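Local coordinates for putative polyprenyl synthetase (Streptomyces coelicolor, PDB 3NF2), which probably makes prenyl diphosphates by magnesium-dependent head-to-tail condensation of isoprenoid units, as other members of the FPP/GGPP synthase family do, at residues V57-A62 with A82-H87. Numbering follows the deposited sequence.
With SO4 (sulfate ion), chain B.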
ATOM      1  N   VAL A  57      14.725   7.132  16.539  1.00 68.20           N
ATOM      2  CA  VAL A  57      14.964   8.497  16.071  1.00 60.43           C
ATOM      3  C   VAL A  57      13.671   9.171  15.603  1.00 57.76           C
ATOM      4  O   VAL A  57      13.332  10.261  16.084  1.00 55.19           O
ATOM      5  CB  VAL A  57      16.041   8.552  14.955  1.00 60.49           C
ATOM      6  CG1 VAL A  57      16.270   9.990  14.502  1.00 57.25           C
ATOM      7  CG2 VAL A  57      17.344   7.941  15.437  1.00 60.95           C
ATOM      8  N   ARG A  58      12.953   8.513  14.689  1.00 50.35           N
ATOM      9  CA  ARG A  58      11.694   9.051  14.146  1.00 51.64           C
ATOM     10  C   ARG A  58      10.591   9.357  15.198  1.00 47.32           C
ATOM     11  O   ARG A  58      10.008  10.460  15.168  1.00 45.51           O
ATOM     12  CB  ARG A  58      11.145   8.185  12.993  1.00 47.02           C
ATOM     13  CG  ARG A  58      12.082   7.989  11.805  1.00 51.74           C
ATOM     14  CD  ARG A  58      11.583   6.871  10.869  1.00 55.87           C
ATOM     15  NE  ARG A  58      11.381   5.622  11.596  1.00 47.46           N
ATOM     16  CZ  ARG A  58      12.240   4.607  11.623  1.00 56.50           C
ATOM     17  NH1 ARG A  58      13.365   4.650  10.925  1.00 51.96           N
ATOM     18  NH2 ARG A  58      11.961   3.531  12.344  1.00 55.56           N
ATOM     19  N   PRO A  59      10.291   8.397  16.111  1.00 45.34           N
ATOM     20  CA  PRO A  59       9.301   8.741  17.140  1.00 45.68           C
ATOM     21  C   PRO A  59       9.723   9.914  18.038  1.00 50.65           C
ATOM     22  O   PRO A  59       8.913  10.828  18.273  1.00 51.25           O
ATOM     23  CB  PRO A  59       9.163   7.451  17.965  1.00 49.48           C
ATOM     24  CG  PRO A  59      10.205   6.514  17.469  1.00 50.50           C
ATOM     25  CD  PRO A  59      10.594   6.951  16.112  1.00 44.51           C
ATOM     26  N   ALA A  60      10.974   9.897  18.502  1.00 45.81           N
ATOM     27  CA  ALA A  60      11.527  11.003  19.294  1.00 54.53           C
ATOM     28  C   ALA A  60      11.367  12.334  18.569  1.00 51.68           C
ATOM     29  O   ALA A  60      11.021  13.333  19.173  1.00 57.29           O
ATOM     30  CB  ALA A  60      13.004  10.757  19.626  1.00 49.64           C
ATOM     31  N   LEU A  61      11.598  12.317  17.263  1.00 53.00           N
ATOM     32  CA  LEU A  61      11.517  13.500  16.431  1.00 53.46           C
ATOM     33  C   LEU A  61      10.087  14.025  16.364  1.00 56.10           C
ATOM     34  O   LEU A  61       9.857  15.222  16.515  1.00 55.38           O
ATOM     35  CB  LEU A  61      12.033  13.150  15.035  1.00 53.56           C
ATOM     36  CG  LEU A  61      13.024  14.003  14.243  1.00 52.85           C
ATOM     37  CD1 LEU A  61      13.751  15.031  15.080  1.00 57.76           C
ATOM     38  CD2 LEU A  61      14.024  13.078  13.568  1.00 52.30           C
ATOM     39  N   ALA A  62       9.128  13.121  16.162  1.00 60.12           N
ATOM     40  CA  ALA A  62       7.717  13.502  16.014  1.00 58.89           C
ATOM     41  C   ALA A  62       7.096  14.095  17.278  1.00 56.41           C
ATOM     42  O   ALA A  62       6.279  15.016  17.187  1.00 52.60           O
ATOM     43  CB  ALA A  62       6.893  12.330  15.514  1.00 58.93           C
ATOM     44  N   ALA A  82       2.034   6.774  12.922  1.00 34.59           N
ATOM     45  CA  ALA A  82       1.841   6.746  11.479  1.00 41.29           C
ATOM     46  C   ALA A  82       3.167   6.619  10.708  1.00 46.71           C
ATOM     47  O   ALA A  82       3.247   5.851   9.735  1.00 48.60           O
ATOM     48  CB  ALA A  82       1.077   7.978  11.032  1.00 35.88           C
ATOM     49  N   VAL A  83       4.190   7.357  11.157  1.00 43.58           N
ATOM     50  CA  VAL A  83       5.530   7.309  10.566  1.00 37.06           C
ATOM     51  C   VAL A  83       6.154   5.913  10.719  1.00 45.62           C
ATOM     52  O   VAL A  83       6.742   5.375   9.772  1.00 46.64           O
ATOM     53  CB  VAL A  83       6.465   8.402  11.165  1.00 38.03           C
ATOM     54  CG1 VAL A  83       7.920   8.102  10.879  1.00 30.55           C
ATOM     55  CG2 VAL A  83       6.141   9.766  10.579  1.00 40.97           C
ATOM     56  N   GLU A  84       5.997   5.323  11.900  1.00 42.21           N
ATOM     57  CA  GLU A  84       6.528   3.994  12.157  1.00 40.82           C
ATOM     58  C   GLU A  84       5.827   2.923  11.337  1.00 43.42           C
ATOM     59  O   GLU A  84       6.454   1.954  10.904  1.00 42.57           O
ATOM     60  CB  GLU A  84       6.414   3.657  13.638  1.00 42.01           C
ATOM     61  CG  GLU A  84       7.426   4.364  14.523  1.00 49.00           C
ATOM     62  CD  GLU A  84       8.817   4.387  13.924  1.00 52.11           C
ATOM     63  OE1 GLU A  84       9.195   5.443  13.372  1.00 40.76           O
ATOM     64  OE2 GLU A  84       9.518   3.352  13.997  1.00 50.27           O
ATOM     65  N   LEU A  85       4.522   3.106  11.140  1.00 44.27           N
ATOM     66  CA  LEU A  85       3.705   2.177  10.376  1.00 47.33           C
ATOM     67  C   LEU A  85       4.088   2.177   8.900  1.00 46.33           C
ATOM     68  O   LEU A  85       4.277   1.106   8.312  1.00 48.24           O
ATOM     69  CB  LEU A  85       2.213   2.479  10.566  1.00 45.36           C
ATOM     70  CG  LEU A  85       1.610   2.017  11.896  1.00 40.64           C
ATOM     71  CD1 LEU A  85       0.220   2.627  12.116  1.00 31.05           C
ATOM     72  CD2 LEU A  85       1.557   0.492  12.014  1.00 30.19           C
ATOM     73  N   VAL A  86       4.221   3.378   8.325  1.00 45.93           N
ATOM     74  CA  VAL A  86       4.651   3.556   6.933  1.00 42.54           C
ATOM     75  C   VAL A  86       6.057   3.007   6.744  1.00 44.42           C
ATOM     76  O   VAL A  86       6.331   2.299   5.757  1.00 42.83           O
ATOM     77  CB  VAL A  86       4.593   5.040   6.485  1.00 43.47           C
ATOM     78  CG1 VAL A  86       5.315   5.241   5.166  1.00 38.92           C
ATOM     79  CG2 VAL A  86       3.159   5.489   6.320  1.00 37.84           C
ATOM     80  N   HIS A  87       6.927   3.298   7.716  1.00 40.75           N
ATOM     81  CA  HIS A  87       8.281   2.750   7.740  1.00 41.35           C
ATOM     82  C   HIS A  87       8.276   1.237   7.618  1.00 38.74           C
ATOM     83  O   HIS A  87       9.008   0.683   6.807  1.00 42.08           O
ATOM     84  CB  HIS A  87       9.029   3.157   9.014  1.00 41.84           C
ATOM     85  CG  HIS A  87      10.322   2.430   9.212  1.00 30.12           C
ATOM     86  ND1 HIS A  87      11.411   2.608   8.384  1.00 39.82           N
ATOM     87  CD2 HIS A  87      10.701   1.521  10.141  1.00 38.70           C
ATOM     88  CE1 HIS A  87      12.403   1.837   8.793  1.00 48.59           C
ATOM     89  NE2 HIS A  87      12.003   1.173   9.863  1.00 42.80           N
TER
HETATM   90  S   SO4 B   1      14.778   1.132  12.512  1.00 77.46           S
HETATM   91  O1  SO4 B   1      13.486   1.405  13.143  1.00 65.52           O
HETATM   92  O2  SO4 B   1      15.750   0.835  13.563  1.00 78.40           O
HETATM   93  O3  SO4 B   1      14.625  -0.012  11.607  1.00 66.70           O
HETATM   94  O4  SO4 B   1      15.253   2.293  11.746  1.00 60.05           O
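Helix segments 57-62 and 82-87, joined by Arg58, Glu84 and His87, run nearly antiparallel (154°), their axes 9.7 Å apart, within the mostly helical fold of trans-isoprenyl diphosphate synthases. The chain of Arg58 bends at chi3 (-55°), with CB and CD against CG1 of Val83, and turns the guanidinium side-on to Glu84. NE of Arg58 donates to OE1 of Glu84 at 2.8 Å, and NH2 to OE2 alongside; both bonds of this bidentate salt bridge are nearly straight and use syn lone pairs, and the guanidinium and carboxylate planes nearly coincide. OE1 of Glu84 also packs against CD of Pro59. His87 lies across one face of the guanidinium, planes 24° apart. With Glu84 and His87 fixing its rotation, the guanidinium presents NH1 and NH2 to a sulfate, probably from the crystallisation liquor, which Lys55 N and Arg104 also bind; it may mark where a substrate diphosphate sits, since relatives bind isopentenyl diphosphate with basic residues of this kind. An alanine at Arg58 would probably leave the Glu84 carboxylate without its charge partner and the His87 ring without its stacking partner, and weaken anion binding. NH2 of Arg58 grips sulfate O1 at 2.7 Å, while NE2 of His87 adds a weak bond to O3.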